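Local atomic coordinates of hypothetical protein (Staphylococcus aureus subsp. aureus, PDB entry 1QYI), a protein that is of unknown function but probably belongs to the haloacid dehalogenase (HAD)-like hydrolases. Residues L66-L69 with K70-G73; M80-I83 with V84-H88; Y295-R299 with D300-S304; I312-K315 with D316-F319; I213-P216 with V217-K221. All blocks are in the same frame, centred on the assembly; numbering follows the deposited sequence.

Contact 1: L66-L69 with K70-G73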
loop_
_atom_site.group_PDB
_atom_site.type_symbol
_atom_site.label_atom_id
_atom_site.label_comp_id
_atom_site.label_asym_id
_atom_site.label_seq_id
_atom_site.Cartn_x
_atom_site.Cartn_y
_atom_site.Cartn_z
ATOM N N LEU A 66 11.581 1.087 7.917
ATOM C CA LEU A 66 10.417 0.564 7.218
ATOM C C LEU A 66 9.867 -0.728 7.825
ATOM O O LEU A 66 8.654 -0.948 7.834
ATOM C CB LEU A 66 10.775 0.349 5.747
ATOM C CG LEU A 66 9.775 -0.340 4.816
ATOM C CD1 LEU A 66 8.393 0.298 4.920
ATOM C CD2 LEU A 66 10.301 -0.252 3.392
ATOM N N ASN A 67 10.757 -1.577 8.334
ATOM C CA ASN A 67 10.344 -2.837 8.947
ATOM C C ASN A 67 9.927 -2.675 10.406
ATOM O O ASN A 67 9.140 -3.472 10.924
ATOM C CB ASN A 67 11.469 -3.869 8.853
ATOM C CG ASN A 67 11.721 -4.321 7.434
ATOM O OD1 ASN A 67 10.795 -4.730 6.731
ATOM N ND2 ASN A 67 12.977 -4.252 7.000
ATOM N N LYS A 68 10.457 -1.648 11.069
ATOM C CA LYS A 68 10.122 -1.389 12.464
ATOM C C LYS A 68 8.673 -0.911 12.541
ATOM O O LYS A 68 7.926 -1.320 13.427
ATOM C CB LYS A 68 11.047 -0.314 13.055
ATOM C CG LYS A 68 11.381 -0.479 14.549
ATOM C CD LYS A 68 10.151 -0.745 15.422
ATOM C CE LYS A 68 10.494 -0.762 16.919
ATOM N NZ LYS A 68 11.511 -1.791 17.290
ATOM N N LEU A 69 8.283 -0.046 11.605
ATOM C CA LEU A 69 6.926 0.491 11.561
ATOM C C LEU A 69 5.926 -0.631 11.338
ATOM O O LEU A 69 4.780 -0.549 11.780
ATOM C CB LEU A 69 6.802 1.519 10.437
ATOM C CG LEU A 69 7.773 2.705 10.482
ATOM C CD1 LEU A 69 7.658 3.491 9.187
ATOM C CD2 LEU A 69 7.470 3.590 11.676
ATOM N N LYS A 70 6.357 -1.680 10.644
ATOM C CA LYS A 70 5.487 -2.820 10.388
ATOM C C LYS A 70 5.258 -3.578 11.693
ATOM O O LYS A 70 4.121 -3.822 12.087
ATOM C CB LYS A 70 6.119 -3.748 9.346
ATOM C CG LYS A 70 6.455 -3.057 8.046
ATOM C CD LYS A 70 5.210 -2.681 7.261
ATOM C CE LYS A 70 4.818 -3.798 6.301
ATOM N NZ LYS A 70 5.854 -3.987 5.236
ATOM N N SER A 71 6.340 -3.935 12.370
ATOM C CA SER A 71 6.227 -4.673 13.622
ATOM C C SER A 71 5.448 -3.919 14.704
ATOM O O SER A 71 5.035 -4.517 15.697
ATOM C CB SER A 71 7.618 -5.023 14.161
ATOM O OG SER A 71 8.240 -3.912 14.790
ATOM N N LEU A 72 5.250 -2.614 14.521
ATOM C CA LEU A 72 4.523 -1.816 15.512
ATOM C C LEU A 72 3.049 -1.600 15.160
ATOM O O LEU A 72 2.283 -1.037 15.949
ATOM C CB LEU A 72 5.218 -0.460 15.720
ATOM C CG LEU A 72 6.652 -0.521 16.272
ATOM C CD1 LEU A 72 7.212 0.888 16.463
ATOM C CD2 LEU A 72 6.655 -1.276 17.590
ATOM N N GLY A 73 2.655 -2.056 13.976
ATOM C CA GLY A 73 1.272 -1.914 13.552
ATOM C C GLY A 73 1.017 -0.849 12.497
ATOM O O GLY A 73 -0.137 -0.559 12.171
#

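Contact 2: M80-I83 with V84-H88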
loop_
_atom_site.group_PDB
_atom_site.type_symbol
_atom_site.label_atom_id
_atom_site.label_comp_id
_atom_site.label_asym_id
_atom_site.label_seq_id
_atom_site.Cartn_x
_atom_site.Cartn_y
_atom_site.Cartn_z
HETATM N N MSE A 80 3.184 5.762 7.457
HETATM C CA MSE A 80 4.625 5.564 7.575
HETATM C C MSE A 80 5.460 6.762 7.111
HETATM O O MSE A 80 6.318 7.250 7.847
HETATM C CB MSE A 80 5.060 4.320 6.799
HETATM C CG MSE A 80 4.426 3.036 7.281
HETATM SE SE MSE A 80 5.248 1.487 6.486
HETATM C CE MSE A 80 5.323 2.103 4.634
ATOM N N LEU A 81 5.215 7.225 5.889
ATOM C CA LEU A 81 5.953 8.352 5.353
ATOM C C LEU A 81 5.689 9.603 6.191
ATOM O O LEU A 81 6.562 10.454 6.334
ATOM C CB LEU A 81 5.567 8.590 3.894
ATOM C CG LEU A 81 4.135 9.018 3.574
ATOM C CD1 LEU A 81 3.985 10.525 3.773
ATOM C CD2 LEU A 81 3.819 8.663 2.117
ATOM N N PHE A 82 4.488 9.715 6.749
ATOM C CA PHE A 82 4.162 10.871 7.576
ATOM C C PHE A 82 5.006 10.901 8.850
ATOM O O PHE A 82 5.607 11.924 9.160
ATOM C CB PHE A 82 2.678 10.863 7.960
ATOM C CG PHE A 82 2.286 11.966 8.919
ATOM C CD1 PHE A 82 2.184 13.287 8.481
ATOM C CD2 PHE A 82 2.000 11.677 10.255
ATOM C CE1 PHE A 82 1.797 14.299 9.352
ATOM C CE2 PHE A 82 1.612 12.685 11.138
ATOM C CZ PHE A 82 1.508 14.003 10.684
ATOM N N ILE A 83 5.032 9.790 9.590
ATOM C CA ILE A 83 5.795 9.713 10.837
ATOM C C ILE A 83 7.286 9.949 10.599
ATOM O O ILE A 83 7.938 10.684 11.344
ATOM C CB ILE A 83 5.583 8.332 11.570
ATOM C CG1 ILE A 83 4.684 8.505 12.805
ATOM C CG2 ILE A 83 6.904 7.778 12.089
ATOM C CD1 ILE A 83 3.242 8.886 12.523
ATOM N N VAL A 84 7.821 9.333 9.555
ATOM C CA VAL A 84 9.233 9.479 9.211
ATOM C C VAL A 84 9.565 10.937 8.875
ATOM O O VAL A 84 10.621 11.446 9.244
ATOM C CB VAL A 84 9.596 8.568 8.008
ATOM C CG1 VAL A 84 10.958 8.946 7.444
ATOM C CG2 VAL A 84 9.596 7.110 8.463
ATOM N N PHE A 85 8.658 11.616 8.184
ATOM C CA PHE A 85 8.903 12.994 7.816
ATOM C C PHE A 85 8.729 13.946 8.993
ATOM O O PHE A 85 9.341 15.019 9.027
ATOM C CB PHE A 85 7.977 13.407 6.679
ATOM C CG PHE A 85 8.058 14.863 6.357
ATOM C CD1 PHE A 85 9.142 15.371 5.652
ATOM C CD2 PHE A 85 7.068 15.742 6.812
ATOM C CE1 PHE A 85 9.243 16.736 5.404
ATOM C CE2 PHE A 85 7.160 17.111 6.571
ATOM C CZ PHE A 85 8.249 17.616 5.865
ATOM N N SER A 86 7.891 13.568 9.953
ATOM C CA SER A 86 7.663 14.413 11.131
ATOM C C SER A 86 8.895 14.430 12.045
ATOM O O SER A 86 9.251 15.467 12.608
ATOM C CB SER A 86 6.444 13.919 11.922
ATOM O OG SER A 86 5.242 14.171 11.229
ATOM N N ILE A 87 9.538 13.273 12.172
ATOM C CA ILE A 87 10.726 13.121 13.002
ATOM C C ILE A 87 11.831 14.055 12.519
ATOM O O ILE A 87 12.564 14.637 13.320
ATOM C CB ILE A 87 11.220 11.652 12.974
ATOM C CG1 ILE A 87 10.125 10.744 13.524
ATOM C CG2 ILE A 87 12.485 11.499 13.804
ATOM C CD1 ILE A 87 9.650 11.173 14.900
ATOM N N HIS A 88 11.942 14.200 11.204
ATOM C CA HIS A 88 12.948 15.081 10.641
ATOM C C HIS A 88 12.492 16.523 10.732
ATOM O O HIS A 88 13.311 17.424 10.888
ATOM C CB HIS A 88 13.232 14.731 9.185
ATOM C CG HIS A 88 13.930 13.424 9.010
ATOM N ND1 HIS A 88 14.977 13.028 9.825
ATOM C CD2 HIS A 88 13.754 12.424 8.124
ATOM C CE1 HIS A 88 15.404 11.847 9.444
ATOM N NE2 HIS A 88 14.681 11.449 8.410
#

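Contact 3: Y295-R299 with D300-S304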
loop_
_atom_site.group_PDB
_atom_site.type_symbol
_atom_site.label_atom_id
_atom_site.label_comp_id
_atom_site.label_asym_id
_atom_site.label_seq_id
_atom_site.Cartn_x
_atom_site.Cartn_y
_atom_site.Cartn_z
ATOM N N TYR A 295 -19.429 -14.513 -8.335
ATOM C CA TYR A 295 -20.763 -14.437 -8.925
ATOM C C TYR A 295 -21.006 -13.210 -9.806
ATOM O O TYR A 295 -21.832 -13.247 -10.717
ATOM C CB TYR A 295 -21.825 -14.502 -7.825
ATOM C CG TYR A 295 -21.756 -15.750 -6.982
ATOM C CD1 TYR A 295 -21.820 -17.016 -7.566
ATOM C CD2 TYR A 295 -21.609 -15.670 -5.592
ATOM C CE1 TYR A 295 -21.737 -18.174 -6.790
ATOM C CE2 TYR A 295 -21.524 -16.824 -4.806
ATOM C CZ TYR A 295 -21.588 -18.070 -5.413
ATOM O OH TYR A 295 -21.495 -19.219 -4.656
ATOM N N GLY A 296 -20.291 -12.126 -9.545
ATOM C CA GLY A 296 -20.480 -10.927 -10.338
ATOM C C GLY A 296 -20.353 -9.720 -9.435
ATOM O O GLY A 296 -20.705 -9.783 -8.259
ATOM N N ASN A 297 -19.856 -8.614 -9.968
ATOM C CA ASN A 297 -19.678 -7.437 -9.145
ATOM C C ASN A 297 -20.730 -6.362 -9.384
ATOM O O ASN A 297 -20.467 -5.347 -10.024
ATOM C CB ASN A 297 -18.276 -6.871 -9.353
ATOM C CG ASN A 297 -17.965 -5.741 -8.399
ATOM O OD1 ASN A 297 -18.328 -5.787 -7.219
ATOM N ND2 ASN A 297 -17.263 -4.729 -8.894
ATOM N N ASN A 298 -21.925 -6.596 -8.854
ATOM C CA ASN A 298 -23.014 -5.649 -8.992
ATOM C C ASN A 298 -23.616 -5.285 -7.634
ATOM O O ASN A 298 -23.982 -6.160 -6.843
ATOM C CB ASN A 298 -24.084 -6.213 -9.936
ATOM C CG ASN A 298 -25.358 -5.378 -9.946
ATOM O OD1 ASN A 298 -25.313 -4.144 -9.971
ATOM N ND2 ASN A 298 -26.501 -6.049 -9.952
ATOM N N ARG A 299 -23.696 -3.979 -7.382
ATOM C CA ARG A 299 -24.242 -3.418 -6.144
ATOM C C ARG A 299 -25.459 -4.165 -5.614
ATOM O O ARG A 299 -25.575 -4.397 -4.417
ATOM C CB ARG A 299 -24.644 -1.958 -6.371
ATOM C CG ARG A 299 -23.509 -0.993 -6.670
ATOM C CD ARG A 299 -24.065 0.329 -7.203
ATOM N NE ARG A 299 -25.206 0.789 -6.409
ATOM C CZ ARG A 299 -25.123 1.209 -5.149
ATOM N NH1 ARG A 299 -23.943 1.236 -4.539
ATOM N NH2 ARG A 299 -26.215 1.585 -4.493
ATOM N N ASP A 300 -26.353 -4.525 -6.525
ATOM C CA ASP A 300 -27.591 -5.203 -6.200
ATOM C C ASP A 300 -27.450 -6.597 -5.638
ATOM O O ASP A 300 -28.435 -7.208 -5.227
ATOM C CB ASP A 300 -28.485 -5.251 -7.437
ATOM C CG ASP A 300 -28.691 -3.885 -8.054
ATOM O OD1 ASP A 300 -28.963 -2.923 -7.300
ATOM O OD2 ASP A 300 -28.590 -3.771 -9.292
ATOM N N LYS A 301 -26.233 -7.116 -5.609
ATOM C CA LYS A 301 -26.036 -8.469 -5.098
ATOM C C LYS A 301 -25.159 -8.478 -3.865
ATOM O O LYS A 301 -24.966 -9.515 -3.243
ATOM C CB LYS A 301 -25.403 -9.331 -6.183
ATOM C CG LYS A 301 -26.027 -9.134 -7.545
ATOM C CD LYS A 301 -25.205 -9.843 -8.586
ATOM C CE LYS A 301 -25.522 -9.351 -9.979
ATOM N NZ LYS A 301 -24.313 -9.463 -10.845
ATOM N N TYR A 302 -24.648 -7.308 -3.508
ATOM C CA TYR A 302 -23.777 -7.177 -2.355
ATOM C C TYR A 302 -24.317 -7.793 -1.076
ATOM O O TYR A 302 -23.632 -8.585 -0.431
ATOM C CB TYR A 302 -23.451 -5.706 -2.136
ATOM C CG TYR A 302 -22.411 -5.186 -3.099
ATOM C CD1 TYR A 302 -22.115 -5.870 -4.276
ATOM C CD2 TYR A 302 -21.749 -3.993 -2.849
ATOM C CE1 TYR A 302 -21.183 -5.376 -5.181
ATOM C CE2 TYR A 302 -20.820 -3.487 -3.746
ATOM C CZ TYR A 302 -20.543 -4.181 -4.913
ATOM O OH TYR A 302 -19.645 -3.666 -5.816
ATOM N N GLU A 303 -25.547 -7.444 -0.718
ATOM C CA GLU A 303 -26.165 -7.965 0.493
ATOM C C GLU A 303 -26.087 -9.479 0.584
ATOM O O GLU A 303 -25.895 -10.039 1.665
ATOM C CB GLU A 303 -27.627 -7.539 0.557
ATOM C CG GLU A 303 -28.311 -7.885 1.865
ATOM C CD GLU A 303 -29.610 -7.131 2.033
ATOM O OE1 GLU A 303 -30.472 -7.240 1.131
ATOM O OE2 GLU A 303 -29.769 -6.434 3.061
ATOM N N SER A 304 -26.245 -10.145 -0.551
ATOM C CA SER A 304 -26.199 -11.596 -0.557
ATOM C C SER A 304 -24.773 -12.082 -0.364
ATOM O O SER A 304 -24.543 -13.152 0.199
ATOM C CB SER A 304 -26.768 -12.148 -1.867
ATOM O OG SER A 304 -26.015 -11.721 -2.992
#

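Contact 4: I312-K315 with D316-F319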
loop_
_atom_site.group_PDB
_atom_site.type_symbol
_atom_site.label_atom_id
_atom_site.label_comp_id
_atom_site.label_asym_id
_atom_site.label_seq_id
_atom_site.Cartn_x
_atom_site.Cartn_y
_atom_site.Cartn_z
ATOM N N ILE A 312 -20.462 -21.982 0.389
ATOM C CA ILE A 312 -21.401 -21.771 -0.693
ATOM C C ILE A 312 -20.899 -22.320 -2.027
ATOM O O ILE A 312 -21.568 -22.179 -3.052
ATOM C CB ILE A 312 -21.706 -20.277 -0.860
ATOM C CG1 ILE A 312 -20.408 -19.510 -1.140
ATOM C CG2 ILE A 312 -22.394 -19.756 0.392
ATOM C CD1 ILE A 312 -20.615 -18.089 -1.622
ATOM N N VAL A 313 -19.720 -22.936 -2.021
ATOM C CA VAL A 313 -19.153 -23.487 -3.249
ATOM C C VAL A 313 -18.460 -24.822 -3.002
ATOM O O VAL A 313 -18.015 -25.104 -1.891
ATOM C CB VAL A 313 -18.117 -22.509 -3.880
ATOM C CG1 VAL A 313 -18.765 -21.151 -4.145
ATOM C CG2 VAL A 313 -16.909 -22.352 -2.959
ATOM N N ASN A 314 -18.385 -25.646 -4.041
ATOM C CA ASN A 314 -17.717 -26.931 -3.917
ATOM C C ASN A 314 -16.221 -26.744 -4.077
ATOM O O ASN A 314 -15.760 -25.862 -4.804
ATOM C CB ASN A 314 -18.214 -27.939 -4.961
ATOM C CG ASN A 314 -19.626 -28.431 -4.682
ATOM O OD1 ASN A 314 -19.985 -28.726 -3.535
ATOM N ND2 ASN A 314 -20.428 -28.547 -5.736
ATOM N N LYS A 315 -15.479 -27.609 -3.403
ATOM C CA LYS A 315 -14.027 -27.601 -3.402
ATOM C C LYS A 315 -13.385 -27.658 -4.794
ATOM O O LYS A 315 -12.287 -27.140 -4.987
ATOM C CB LYS A 315 -13.544 -28.779 -2.563
ATOM C CG LYS A 315 -12.251 -28.556 -1.832
ATOM C CD LYS A 315 -12.364 -27.383 -0.876
ATOM C CE LYS A 315 -11.477 -27.587 0.353
ATOM N NZ LYS A 315 -10.081 -28.020 0.001
ATOM N N ASP A 316 -14.060 -28.278 -5.758
ATOM C CA ASP A 316 -13.504 -28.397 -7.104
ATOM C C ASP A 316 -13.956 -27.352 -8.096
ATOM O O ASP A 316 -13.557 -27.379 -9.264
ATOM C CB ASP A 316 -13.812 -29.772 -7.706
ATOM C CG ASP A 316 -12.710 -30.772 -7.454
ATOM O OD1 ASP A 316 -11.536 -30.344 -7.339
ATOM O OD2 ASP A 316 -13.004 -31.985 -7.401
ATOM N N ASP A 317 -14.771 -26.414 -7.647
ATOM C CA ASP A 317 -15.286 -25.410 -8.569
ATOM C C ASP A 317 -14.633 -24.029 -8.448
ATOM O O ASP A 317 -14.744 -23.191 -9.350
ATOM C CB ASP A 317 -16.798 -25.328 -8.386
ATOM C CG ASP A 317 -17.446 -26.700 -8.410
ATOM O OD1 ASP A 317 -16.984 -27.555 -9.200
ATOM O OD2 ASP A 317 -18.410 -26.936 -7.653
ATOM N N VAL A 318 -13.941 -23.802 -7.335
ATOM C CA VAL A 318 -13.265 -22.537 -7.116
ATOM C C VAL A 318 -11.901 -22.746 -6.475
ATOM O O VAL A 318 -11.771 -23.453 -5.480
ATOM C CB VAL A 318 -14.114 -21.600 -6.234
ATOM C CG1 VAL A 318 -13.461 -20.214 -6.158
ATOM C CG2 VAL A 318 -15.532 -21.496 -6.787
ATOM N N PHE A 319 -10.892 -22.121 -7.079
ATOM C CA PHE A 319 -9.502 -22.177 -6.630
ATOM C C PHE A 319 -9.009 -20.751 -6.376
ATOM O O PHE A 319 -8.862 -19.946 -7.308
ATOM C CB PHE A 319 -8.609 -22.790 -7.708
ATOM C CG PHE A 319 -8.906 -24.226 -8.006
ATOM C CD1 PHE A 319 -8.538 -25.224 -7.114
ATOM C CD2 PHE A 319 -9.573 -24.579 -9.172
ATOM C CE1 PHE A 319 -8.825 -26.546 -7.381
ATOM C CE2 PHE A 319 -9.861 -25.898 -9.443
ATOM C CZ PHE A 319 -9.489 -26.885 -8.542
HETATM O O HOH W 1 -19.397 -24.665 -6.470
#

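Contact 5: I213-P216 with V217-K221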
loop_
_atom_site.group_PDB
_atom_site.type_symbol
_atom_site.label_atom_id
_atom_site.label_comp_id
_atom_site.label_asym_id
_atom_site.label_seq_id
_atom_site.Cartn_x
_atom_site.Cartn_y
_atom_site.Cartn_z
ATOM N N ILE A 213 7.036 -6.149 -11.216
ATOM C CA ILE A 213 6.443 -7.413 -11.597
ATOM C C ILE A 213 7.063 -8.558 -10.801
ATOM O O ILE A 213 8.254 -8.527 -10.479
ATOM C CB ILE A 213 6.652 -7.698 -13.102
ATOM C CG1 ILE A 213 6.678 -6.393 -13.911
ATOM C CG2 ILE A 213 5.577 -8.653 -13.588
ATOM C CD1 ILE A 213 5.374 -5.614 -13.938
ATOM N N LEU A 214 6.258 -9.569 -10.488
ATOM C CA LEU A 214 6.763 -10.715 -9.744
ATOM C C LEU A 214 7.161 -11.809 -10.733
ATOM O O LEU A 214 8.161 -12.501 -10.536
ATOM C CB LEU A 214 5.707 -11.226 -8.759
ATOM C CG LEU A 214 5.436 -10.409 -7.486
ATOM C CD1 LEU A 214 4.112 -10.858 -6.899
ATOM C CD2 LEU A 214 6.560 -10.577 -6.462
ATOM N N ARG A 215 6.385 -11.940 -11.805
ATOM C CA ARG A 215 6.657 -12.926 -12.843
ATOM C C ARG A 215 6.555 -12.295 -14.239
ATOM O O ARG A 215 5.618 -11.546 -14.517
ATOM C CB ARG A 215 5.669 -14.086 -12.732
ATOM C CG ARG A 215 5.967 -15.040 -11.599
ATOM C CD ARG A 215 6.258 -16.426 -12.135
ATOM N NE ARG A 215 7.653 -16.615 -12.508
ATOM C CZ ARG A 215 8.060 -17.536 -13.370
ATOM N NH1 ARG A 215 7.177 -18.336 -13.948
ATOM N NH2 ARG A 215 9.349 -17.670 -13.646
ATOM N N PRO A 216 7.514 -12.600 -15.138
ATOM C CA PRO A 216 7.510 -12.050 -16.500
ATOM C C PRO A 216 6.119 -12.127 -17.090
ATOM O O PRO A 216 5.558 -13.207 -17.196
ATOM C CB PRO A 216 8.487 -12.954 -17.244
ATOM C CG PRO A 216 9.461 -13.332 -16.182
ATOM C CD PRO A 216 8.585 -13.600 -14.981
ATOM N N VAL A 217 5.571 -10.982 -17.474
ATOM C CA VAL A 217 4.224 -10.912 -18.033
ATOM C C VAL A 217 4.003 -11.825 -19.238
ATOM O O VAL A 217 2.979 -12.512 -19.332
ATOM C CB VAL A 217 3.894 -9.466 -18.418
ATOM C CG1 VAL A 217 2.467 -9.363 -18.922
ATOM C CG2 VAL A 217 4.103 -8.572 -17.211
ATOM N N ASP A 218 4.961 -11.832 -20.159
ATOM C CA ASP A 218 4.861 -12.666 -21.350
ATOM C C ASP A 218 4.672 -14.142 -20.977
ATOM O O ASP A 218 4.055 -14.902 -21.727
ATOM C CB ASP A 218 6.111 -12.481 -22.212
ATOM C CG ASP A 218 7.358 -13.023 -21.550
ATOM O OD1 ASP A 218 7.459 -12.941 -20.306
ATOM O OD2 ASP A 218 8.242 -13.521 -22.276
ATOM N N GLU A 219 5.197 -14.541 -19.819
ATOM C CA GLU A 219 5.068 -15.919 -19.337
ATOM C C GLU A 219 3.698 -16.163 -18.697
ATOM O O GLU A 219 3.125 -17.243 -18.855
ATOM C CB GLU A 219 6.166 -16.230 -18.316
ATOM C CG GLU A 219 7.196 -17.254 -18.769
ATOM C CD GLU A 219 8.288 -17.494 -17.728
ATOM O OE1 GLU A 219 9.108 -16.574 -17.499
ATOM O OE2 GLU A 219 8.319 -18.596 -17.131
ATOM N N VAL A 220 3.177 -15.169 -17.973
ATOM C CA VAL A 220 1.870 -15.317 -17.336
ATOM C C VAL A 220 0.749 -15.165 -18.361
ATOM O O VAL A 220 -0.331 -15.711 -18.179
ATOM C CB VAL A 220 1.636 -14.288 -16.178
ATOM C CG1 VAL A 220 2.891 -14.128 -15.352
ATOM C CG2 VAL A 220 1.162 -12.966 -16.728
ATOM N N LYS A 221 1.007 -14.435 -19.443
ATOM C CA LYS A 221 -0.007 -14.252 -20.469
ATOM C C LYS A 221 -0.310 -15.581 -21.151
ATOM O O LYS A 221 -1.392 -15.761 -21.710
ATOM C CB LYS A 221 0.447 -13.233 -21.512
ATOM C CG LYS A 221 0.304 -11.775 -21.108
ATOM C CD LYS A 221 0.960 -10.882 -22.155
ATOM C CE LYS A 221 0.771 -9.401 -21.846
ATOM N NZ LYS A 221 1.591 -8.528 -22.741
#

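Contact 1: L66-L69 with K70-G73
K68 and L72 sit one turn apart at the C-terminal end of helix 64-71, which closes in a Schellman motif. G73 takes a positive phi of 106°, and its N reaches back to K70 O at 3.0 Å. The tight side is where L72 turns back toward the helix: its CD1 lies 3.5 Å from K68 CD and nearly as close to CE. The leucine branch rests against the aliphatic middle of the lysine, whose chain bends at chi2. L137 of helix 134-137 touches K68, L69 and L72 on this side, while L66 and L69 pack on M80 of helix 77-93.

The solvent side carries N67 and S71. Here the backbone does most of the holding, with S71 N bonded to N67 O at 3.2 Å in a nearly straight line (168°). S71 OG lies between its own backbone N and carbonyl carbon (chi1 78°), a position that swings it back to donate to K68 O at 2.9 Å. The same carbonyl takes a weak bond from L72 N. K70 CG, anti to its carbonyl carbon, comes within 3.1 Å of L66 O; beyond it the chain bends three times, at chi2, chi3 and chi4.

Contact 2: M80-I83 with V84-H88
S86 folds back onto the residue one turn before it, F82, and can be followed atom by atom. Its CB stands 3.5 Å from F82 O and about as far from I83 O. From there OG lies beside the serine's own backbone N, anti to the carbonyl carbon (chi1 -71°), which places it 3.1 Å from F82 O as a donor. It approaches from above the carbonyl plane, while S86 N reaches the same oxygen at 2.9 Å and much closer to that plane, so two bonds grip F82 O. The hydroxyl also hovers over the F82 ring, 3.7 Å above the plane and over its centre. The next shell holds that ring too, with W174 meeting it edge-to-face and L151 touching both F82 and S86.

This is an i to i+4 serine bond inside helix 77-93, a buried helix of the protein's all-helical region, packed between helices 16-31, 144-158 and 172-195. Regular helical bonds run through the same turns: V84 N to M80 O is nearly straight (169°), and F85 N meets L81 O at 3.0 Å. On the other flank, I87 CG1 presses to 3.1 Å from I83 O, while I83 packs on Y148.

Contact 3: Y295-R299 with D300-S304
N297 and Y302 are brought together by two different first torsions: CG of N297 stands opposite its backbone N (chi1 -173°), whereas CG of Y302 lies beside its own N (chi1 -77°). The phenol OH then donates to N297 OD1 at 2.9 Å, coming from above the amide's carbonyl plane even though amide and ring are only 15° from parallel. The other end of that amide is held as well, N297 ND2 bonding to D268. Over one face of the tyrosine ring sits R299 CA, 3.7 Å from the centroid, a CH-pi contact; F288 meets the ring edge-to-face.

The backbone makes a type I turn across N298-K301, closed by K301 N to N298 O at 2.7 Å. Y302 N to R299 O follows at 3.2 Å and leads into helix 302-307. The turn joins that helix to helix 288-295, which G296 ends with a positive phi, all within the HAD-like part of the chain.

On the outer side N298 ND2 bonds to D300 OD2 at 3.2 Å, reaching its anti side with the two flat groups nearly perpendicular. K301 stretches beyond CG alongside N298, its NZ 3.4 Å from N298 CB. R299 points elsewhere, its NH1 in a salt bridge with E271.

Contact 4: I312-K315 with D316-F319
N314 and D317 close a type I turn, with D317 N bonded to N314 O at 3.1 Å, nearly straight at the hydrogen (165°) but arriving from above the carbonyl plane. K315 and D316 form the corner. The two side chains at its ends lie side by side and point the same way, both with CG beside the backbone N (chi1 -72° for N314). N314 ND2 is 3.2 Å from D317 OD2, a hydrogen bond to be read with caution because that oxygen crowds N314 CB in the model. A water also links the pair, accepting from N314 N at 2.8 Å and donating to the same carboxylate oxygen.

The turn delivers the chain into strand 318-322, a middle strand of the parallel sheet, between 3-6 and 337-341, with the 3-2-1-4-5 order of the HAD Rossmann-like core. Backbone bonds from D317 and F319 to K3 and from V318 to T337 tie it in on both flanks.

V313 and V318, just before and after the turn, cross at about a right angle, V313 CB lying 4.0 Å from V318 CG2; L294 and A336 touch both valines. The K315 chain, bent at three torsions, leads away to a salt bridge between its NZ and D360, and K315 O accepts from T337 OG1.

Contact 5: I213-P216 with V217-K221
R215 and E219 face each other across the start of helix 217-229, with P216 at the N-cap position between them. Their flat groups are strongly turned, guanidinium and carboxylate planes 76° apart, and the side chains meet at a slant. The nearest pair, R215 NH1 and E219 OE2, is 3.4 Å apart: a salt bridge with only a weak, bent hydrogen bond in it. R215 gets there by bending at chi2 and chi3, whereas E219 runs extended beyond CG.

P216 and E219, by contrast, lie side by side and point the same way, so the proline ring rests along the glutamate with P216 CG 3.5 Å from E219 OE1. P216 O takes two backbone donors of the first turn. V220 N comes in the carbonyl plane at 3.2 Å, and E219 N from well above it at 3.0 Å. D218 OD1 also comes back to the proline, 3.2 Å from P216 CB.

The apolar flank is made by the valines. V220 CG1 packs 3.8 Å from R215 CB, joining the residue before the cap to the fourth of the helix, the pair of positions used by a hydrophobic staple. L254 lies against both V217 and V220. I213 crosses V217 at about a right angle, their CG2 methyls 3.9 Å apart.

Overall arrangement
Four of the contacts fall into two regions. Contacts 1 and 2 belong to the helical part, probably the cap of a HAD-like protein; their centres are about 13 Å apart and they touch, L66 CD1 lying 3.6 Å from M80 CE. Contacts 3 and 4 sit in the sheet-containing core, about 19 Å between centres, joined where Y295 OH meets V313 CG1 at 3.4 Å. Contact 2 is about 45 Å from contact 4, centre to centre. Contact 5 starts helix 217-229, which leads to core strand 233-237; its nearest atoms are about 13 Å from contact 1 and about 14 Å from contact 4. In HAD proteins the active site lies at the C-terminal ends of the central strands; contact 4 feeds one of these at its other end.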